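Local atomic coordinates of amphinase-2 (Rana pipiens, PDB entry 2P7S), a protein that cleaves RNA endonucleolytically as a monomeric, secreted, cytotoxic member of the pancreatic ribonuclease family, acting on poly(U), poly(C) and ribosomal RNA. Residues K42-F47 / L76-N81; F24-T29 / Y87-T92. All coordinates share one frame; numbering follows the deposited sequence.

Contact 1 (K42-F47 / L76-N81); sequences KPINTF and LTTCKN. With ACT (acetate ion), chain C.
This is an antiparallel strand pair in the central sheet of the pancreatic ribonuclease fold. Phe47 and Thr77 exchange both of their backbone hydrogen bonds, the shorter being Phe47 N to Thr77 O at 2.7 Å and almost straight at 174°; Asn45 and Cys79 form the second such pair. Between them lies the non-hydrogen-bonded pair Thr46 and Thr78. Their side chains cross obliquely on one face, each OG1 anti to its own carbonyl carbon, so the two hydroxyl oxygens come within 3.0 Å. Thr46 OG1 also donates to OXT of an acetate, probably from the crystallisation liquor, at 2.7 Å, which Thr111 N holds as well; a short beta-branched hydroxyl side chain suits the substrate-binding role inferred for Thr46. Ile44 runs alongside Lys80, pointing the same way, CG1 4.0 Å from the lysine CB. Asn45, Phe47, Thr77 and Cys79 line the opposite face, where the flat apolar Phe47 ring suits burial beside a disulfide. Asn45 ND2, hydrogen-bonded to Lys14 O, lies 3.2 Å above the Phe47 ring plane, near the rim. The sulfur of Cys79, disulfide-bonded to Cys26, approaches that ring obliquely, SG 3.6 Å from Phe47 CE1.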
loop_
_atom_site.group_PDB
_atom_site.type_symbol
_atom_site.label_atom_id
_atom_site.label_comp_id
_atom_site.label_asym_id
_atom_site.label_seq_id
_atom_site.Cartn_x
_atom_site.Cartn_y
_atom_site.Cartn_z
ATOM N N LYS A 42 -4.545 -1.134 -13.159
ATOM C CA LYS A 42 -4.387 -2.499 -12.671
ATOM C C LYS A 42 -5.668 -2.937 -11.960
ATOM O O LYS A 42 -6.423 -2.104 -11.453
ATOM C CB LYS A 42 -3.184 -2.584 -11.726
ATOM C CG LYS A 42 -1.850 -2.429 -12.442
ATOM C CD LYS A 42 -1.637 -3.571 -13.430
ATOM C CE LYS A 42 -0.473 -3.298 -14.364
ATOM N NZ LYS A 42 -0.227 -4.427 -15.314
ATOM N N PRO A 43 -5.929 -4.252 -11.905
ATOM C CA PRO A 43 -7.139 -4.767 -11.251
ATOM C C PRO A 43 -7.349 -4.417 -9.777
ATOM O O PRO A 43 -8.485 -4.191 -9.345
ATOM C CB PRO A 43 -7.047 -6.279 -11.489
ATOM C CG PRO A 43 -5.581 -6.518 -11.592
ATOM C CD PRO A 43 -5.105 -5.358 -12.424
ATOM N N ILE A 44 -6.277 -4.362 -8.996
ATOM C CA ILE A 44 -6.450 -4.054 -7.583
ATOM C C ILE A 44 -5.202 -3.543 -6.869
ATOM O O ILE A 44 -4.077 -3.950 -7.187
ATOM C CB ILE A 44 -6.980 -5.298 -6.829
ATOM C CG1 ILE A 44 -7.249 -4.956 -5.362
ATOM C CG2 ILE A 44 -5.968 -6.446 -6.943
ATOM C CD1 ILE A 44 -7.958 -6.059 -4.596
ATOM N N ASN A 45 -5.409 -2.638 -5.917
ATOM C CA ASN A 45 -4.309 -2.092 -5.118
ATOM C C ASN A 45 -4.807 -1.458 -3.830
ATOM O O ASN A 45 -5.894 -0.883 -3.795
ATOM C CB ASN A 45 -3.508 -1.044 -5.888
ATOM C CG ASN A 45 -2.189 -0.708 -5.193
ATOM O OD1 ASN A 45 -1.323 -1.574 -5.045
ATOM N ND2 ASN A 45 -2.041 0.534 -4.748
ATOM N N THR A 46 -4.006 -1.564 -2.773
ATOM C CA THR A 46 -4.366 -0.983 -1.482
ATOM C C THR A 46 -3.404 0.153 -1.132
ATOM O O THR A 46 -2.183 0.018 -1.269
ATOM C CB THR A 46 -4.340 -2.052 -0.360
ATOM O OG1 THR A 46 -5.388 -3.002 -0.587
ATOM C CG2 THR A 46 -4.557 -1.408 0.996
ATOM N N PHE A 47 -3.969 1.282 -0.711
ATOM C CA PHE A 47 -3.197 2.458 -0.340
ATOM C C PHE A 47 -3.231 2.699 1.162
ATOM O O PHE A 47 -4.276 2.577 1.796
ATOM C CB PHE A 47 -3.738 3.690 -1.071
ATOM C CG PHE A 47 -3.581 3.620 -2.560
ATOM C CD1 PHE A 47 -4.554 3.022 -3.352
ATOM C CD2 PHE A 47 -2.434 4.122 -3.168
ATOM C CE1 PHE A 47 -4.382 2.926 -4.733
ATOM C CE2 PHE A 47 -2.250 4.028 -4.549
ATOM C CZ PHE A 47 -3.224 3.430 -5.333
ATOM N N LEU A 76 -6.847 2.352 5.450
ATOM C CA LEU A 76 -6.584 1.779 4.132
ATOM C C LEU A 76 -7.665 1.944 3.074
ATOM O O LEU A 76 -8.834 1.663 3.328
ATOM C CB LEU A 76 -6.336 0.284 4.286
ATOM C CG LEU A 76 -5.303 -0.160 5.314
ATOM C CD1 LEU A 76 -5.511 -1.637 5.611
ATOM C CD2 LEU A 76 -3.902 0.103 4.785
ATOM N N THR A 77 -7.260 2.381 1.885
ATOM C CA THR A 77 -8.182 2.520 0.767
ATOM C C THR A 77 -7.830 1.452 -0.257
ATOM O O THR A 77 -6.691 1.360 -0.715
ATOM C CB THR A 77 -8.074 3.892 0.093
ATOM O OG1 THR A 77 -8.584 4.893 0.975
ATOM C CG2 THR A 77 -8.864 3.912 -1.211
ATOM N N THR A 78 -8.806 0.629 -0.608
ATOM C CA THR A 78 -8.569 -0.410 -1.588
ATOM C C THR A 78 -9.344 -0.073 -2.857
ATOM O O THR A 78 -10.537 0.207 -2.802
ATOM C CB THR A 78 -9.011 -1.795 -1.037
ATOM O OG1 THR A 78 -8.158 -2.162 0.055
ATOM C CG2 THR A 78 -8.921 -2.859 -2.119
ATOM N N CYS A 79 -8.640 -0.055 -3.986
ATOM C CA CYS A 79 -9.249 0.221 -5.287
ATOM C C CYS A 79 -9.387 -1.121 -6.000
ATOM O O CYS A 79 -8.398 -1.842 -6.156
ATOM C CB CYS A 79 -8.345 1.124 -6.116
ATOM S SG CYS A 79 -7.965 2.721 -5.334
ATOM N N LYS A 80 -10.593 -1.453 -6.452
ATOM C CA LYS A 80 -10.785 -2.738 -7.115
ATOM C C LYS A 80 -11.948 -2.765 -8.106
ATOM O O LYS A 80 -12.651 -1.765 -8.301
ATOM C CB LYS A 80 -11.022 -3.816 -6.058
ATOM C CG LYS A 80 -12.318 -3.621 -5.283
ATOM C CD LYS A 80 -12.510 -4.729 -4.267
ATOM C CE LYS A 80 -13.868 -4.640 -3.598
ATOM N NZ LYS A 80 -14.074 -5.776 -2.658
ATOM N N ASN A 81 -12.129 -3.929 -8.723
ATOM C CA ASN A 81 -13.207 -4.170 -9.678
ATOM C C ASN A 81 -13.346 -3.106 -10.759
ATOM O O ASN A 81 -14.432 -2.557 -10.974
ATOM C CB ASN A 81 -14.532 -4.319 -8.927
ATOM C CG ASN A 81 -14.468 -5.394 -7.861
ATOM O OD1 ASN A 81 -13.523 -6.184 -7.827
ATOM N ND2 ASN A 81 -15.468 -5.435 -6.988
HETATM C C ACT C . -6.286 -6.464 0.124
HETATM O O ACT C . -6.082 -7.326 1.009
HETATM O OXT ACT C . -5.418 -5.650 -0.445
HETATM C CH3 ACT C . -7.718 -6.333 -0.367
HETATM O O HOH W 1 -10.256 -6.188 -8.954
#

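Contact 2 (F24-T29 / Y87-T92); sequences FNCNRT and YSQSNT. With NAG (2-acetamido-2-deoxy-beta-D-glucopyranose), chain B.
Gln89 reaches from the long strand 86-101 to the start of the short helix 26-29 and meets its backbone with one amide. CG stands anti to the backbone N (chi1 179°) and the chain stays extended. Its CB, CG and CD all lie against Cys26 SG, CG at 3.8 Å and CD at 3.9 Å, so this part packs on the sulfur that continues as the disulfide to Cys79. At the tip, OE1 accepts a weak but straight hydrogen bond from Cys26 N at 3.4 Å, and NE2, at the edge of the Phe24 ring, gives an equally long, weak one to Phe24 O. An amide suits this place because its carbonyl oxygen and its NH2 can serve two neighbouring backbone groups at once. Cys26 CB rests on Tyr87 CB at 3.9 Å, while the polar end of Tyr87 goes to Lys42.

Asn25 is the N-cap: its OD1 takes weak hydrogen bonds from Asn27 N, at 2.8 Å, and Arg28 N, and its ND2 lies 3.2 Å from C8, in the acetyl group of the N-acetylglucosamine (NAG) on Asn27. An alanine here would lose that carbonyl acceptor and would probably leave the first turn less firmly held and the sugar's acetyl group with less support.

Asn27 works with both ends of its amide. ND2 is joined covalently to NAG C1, yet OD1 still accepts a hydrogen bond from Tyr87 N at 2.8 Å, nearly along the C=O axis. Glycosylation thus spares the carbonyl, whose bond to the strand helps hold the amide plane and the direction in which ND2 presents the glycan.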
loop_
_atom_site.group_PDB
_atom_site.type_symbol
_atom_site.label_atom_id
_atom_site.label_comp_id
_atom_site.label_asym_id
_atom_site.label_seq_id
_atom_site.Cartn_x
_atom_site.Cartn_y
_atom_site.Cartn_z
ATOM N N PHE A 24 -8.920 11.136 -1.594
ATOM C CA PHE A 24 -8.366 10.101 -2.446
ATOM C C PHE A 24 -9.386 9.657 -3.480
ATOM O O PHE A 24 -10.563 9.470 -3.171
ATOM C CB PHE A 24 -7.919 8.890 -1.622
ATOM C CG PHE A 24 -7.014 7.959 -2.376
ATOM C CD1 PHE A 24 -5.654 8.232 -2.490
ATOM C CD2 PHE A 24 -7.532 6.841 -3.023
ATOM C CE1 PHE A 24 -4.814 7.403 -3.244
ATOM C CE2 PHE A 24 -6.710 6.010 -3.778
ATOM C CZ PHE A 24 -5.348 6.290 -3.890
ATOM N N ASN A 25 -8.921 9.481 -4.711
ATOM C CA ASN A 25 -9.793 9.052 -5.794
ATOM C C ASN A 25 -9.117 7.949 -6.580
ATOM O O ASN A 25 -8.131 8.182 -7.283
ATOM C CB ASN A 25 -10.107 10.223 -6.731
ATOM C CG ASN A 25 -11.162 9.872 -7.764
ATOM O OD1 ASN A 25 -11.188 8.759 -8.281
ATOM N ND2 ASN A 25 -12.026 10.827 -8.082
ATOM N N CYS A 26 -9.648 6.738 -6.458
ATOM C CA CYS A 26 -9.090 5.601 -7.172
ATOM C C CYS A 26 -8.981 5.838 -8.678
ATOM O O CYS A 26 -7.980 5.479 -9.300
ATOM C CB CYS A 26 -9.948 4.360 -6.933
ATOM S SG CYS A 26 -9.787 3.624 -5.272
ATOM N N ASN A 27 -10.013 6.427 -9.270
ATOM C CA ASN A 27 -10.000 6.663 -10.711
ATOM C C ASN A 27 -8.851 7.547 -11.146
ATOM O O ASN A 27 -8.364 7.435 -12.271
ATOM C CB ASN A 27 -11.330 7.263 -11.160
ATOM C CG ASN A 27 -12.491 6.385 -10.797
ATOM O OD1 ASN A 27 -12.380 5.159 -10.869
ATOM N ND2 ASN A 27 -13.606 6.993 -10.405
ATOM N N ARG A 28 -8.409 8.416 -10.246
ATOM C CA ARG A 28 -7.300 9.317 -10.526
ATOM C C ARG A 28 -5.942 8.643 -10.324
ATOM O O ARG A 28 -5.132 8.558 -11.243
ATOM C CB ARG A 28 -7.374 10.545 -9.610
ATOM C CG ARG A 28 -6.163 11.471 -9.713
ATOM C CD ARG A 28 -6.025 12.379 -8.490
ATOM N NE ARG A 28 -7.141 13.315 -8.335
ATOM C CZ ARG A 28 -7.834 13.479 -7.208
ATOM N NH1 ARG A 28 -7.534 12.767 -6.129
ATOM N NH2 ARG A 28 -8.822 14.362 -7.151
ATOM N N THR A 29 -5.711 8.150 -9.112
ATOM C CA THR A 29 -4.434 7.545 -8.757
ATOM C C THR A 29 -4.103 6.202 -9.406
ATOM O O THR A 29 -2.947 5.961 -9.760
ATOM C CB THR A 29 -4.316 7.441 -7.227
ATOM O OG1 THR A 29 -4.625 8.717 -6.652
ATOM C CG2 THR A 29 -2.903 7.047 -6.824
ATOM N N TYR A 87 -12.960 2.445 -10.883
ATOM C CA TYR A 87 -13.031 1.515 -9.757
ATOM C C TYR A 87 -14.071 1.662 -8.659
ATOM O O TYR A 87 -14.685 2.712 -8.486
ATOM C CB TYR A 87 -11.684 1.507 -9.033
ATOM C CG TYR A 87 -10.474 1.213 -9.879
ATOM C CD1 TYR A 87 -10.031 2.113 -10.850
ATOM C CD2 TYR A 87 -9.749 0.038 -9.686
ATOM C CE1 TYR A 87 -8.888 1.841 -11.609
ATOM C CE2 TYR A 87 -8.617 -0.240 -10.431
ATOM C CZ TYR A 87 -8.189 0.659 -11.388
ATOM O OH TYR A 87 -7.060 0.365 -12.111
ATOM N N SER A 88 -14.216 0.573 -7.898
ATOM C CA SER A 88 -15.060 0.538 -6.717
ATOM C C SER A 88 -14.027 0.899 -5.647
ATOM O O SER A 88 -12.865 0.488 -5.740
ATOM C CB SER A 88 -15.612 -0.867 -6.453
ATOM O OG SER A 88 -16.685 -1.154 -7.333
ATOM N N GLN A 89 -14.444 1.661 -4.646
ATOM C CA GLN A 89 -13.540 2.119 -3.599
ATOM C C GLN A 89 -14.075 1.777 -2.218
ATOM O O GLN A 89 -15.257 1.988 -1.930
ATOM C CB GLN A 89 -13.370 3.638 -3.731
ATOM C CG GLN A 89 -12.477 4.312 -2.705
ATOM C CD GLN A 89 -12.180 5.767 -3.069
ATOM O OE1 GLN A 89 -12.180 6.134 -4.245
ATOM N NE2 GLN A 89 -11.899 6.590 -2.064
ATOM N N SER A 90 -13.201 1.251 -1.368
ATOM C CA SER A 90 -13.586 0.904 -0.009
ATOM C C SER A 90 -12.471 1.324 0.937
ATOM O O SER A 90 -11.295 1.262 0.594
ATOM C CB SER A 90 -13.836 -0.601 0.119
ATOM O OG SER A 90 -12.626 -1.323 0.078
ATOM N N ASN A 91 -12.855 1.766 2.122
ATOM C CA ASN A 91 -11.896 2.199 3.125
ATOM C C ASN A 91 -12.137 1.469 4.432
ATOM O O ASN A 91 -13.280 1.345 4.884
ATOM C CB ASN A 91 -12.021 3.700 3.365
ATOM C CG ASN A 91 -11.445 4.120 4.700
ATOM O OD1 ASN A 91 -10.244 4.002 4.939
ATOM N ND2 ASN A 91 -12.305 4.606 5.583
ATOM N N THR A 92 -11.059 0.993 5.039
ATOM C CA THR A 92 -11.147 0.276 6.299
ATOM C C THR A 92 -9.921 0.596 7.134
ATOM O O THR A 92 -8.933 1.131 6.630
ATOM C CB THR A 92 -11.165 -1.249 6.083
ATOM O OG1 THR A 92 -9.888 -1.669 5.583
ATOM C CG2 THR A 92 -12.250 -1.645 5.079
HETATM C C1 NAG B . -14.705 6.213 -9.869
HETATM C C2 NAG B . -15.542 7.079 -8.918
HETATM C C3 NAG B . -16.719 6.260 -8.380
HETATM C C4 NAG B . -17.535 5.732 -9.558
HETATM C C5 NAG B . -16.620 4.878 -10.447
HETATM C C6 NAG B . -17.329 4.292 -11.662
HETATM C C7 NAG B . -14.872 8.773 -7.338
HETATM C C8 NAG B . -13.988 9.168 -6.166
HETATM N N2 NAG B . -14.716 7.545 -7.820
HETATM O O3 NAG B . -17.533 7.066 -7.542
HETATM O O4 NAG B . -18.642 4.947 -9.074
HETATM O O5 NAG B . -15.520 5.683 -10.931
HETATM O O6 NAG B . -17.811 5.316 -12.519
HETATM O O7 NAG B . -15.689 9.577 -7.791
#

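The centres of the two contacts lie about 7 Å apart, on the same side of the chain's centre, and contact 1 is nested along the sequence within the loop that contact 2 closes. The order is helix 26-29, strand 45-49, strand 74-83, strand 86-101; the last two are neighbours in one sheet, so 76-81 is flanked by 42-47 and by 87-92. The Cys26-Cys79 disulfide joins the contacts covalently, the rings of Phe24 and Phe47 meet beside it, and Tyr87 OH is probably hydrogen-bonded to Lys42 O. Strands 86-101 and 74-83 thus link the glycosylated helix 26-29 to the inferred substrate site at residues 42-46, where the side chain of Asn45 comes close to that of the probable catalytic His15.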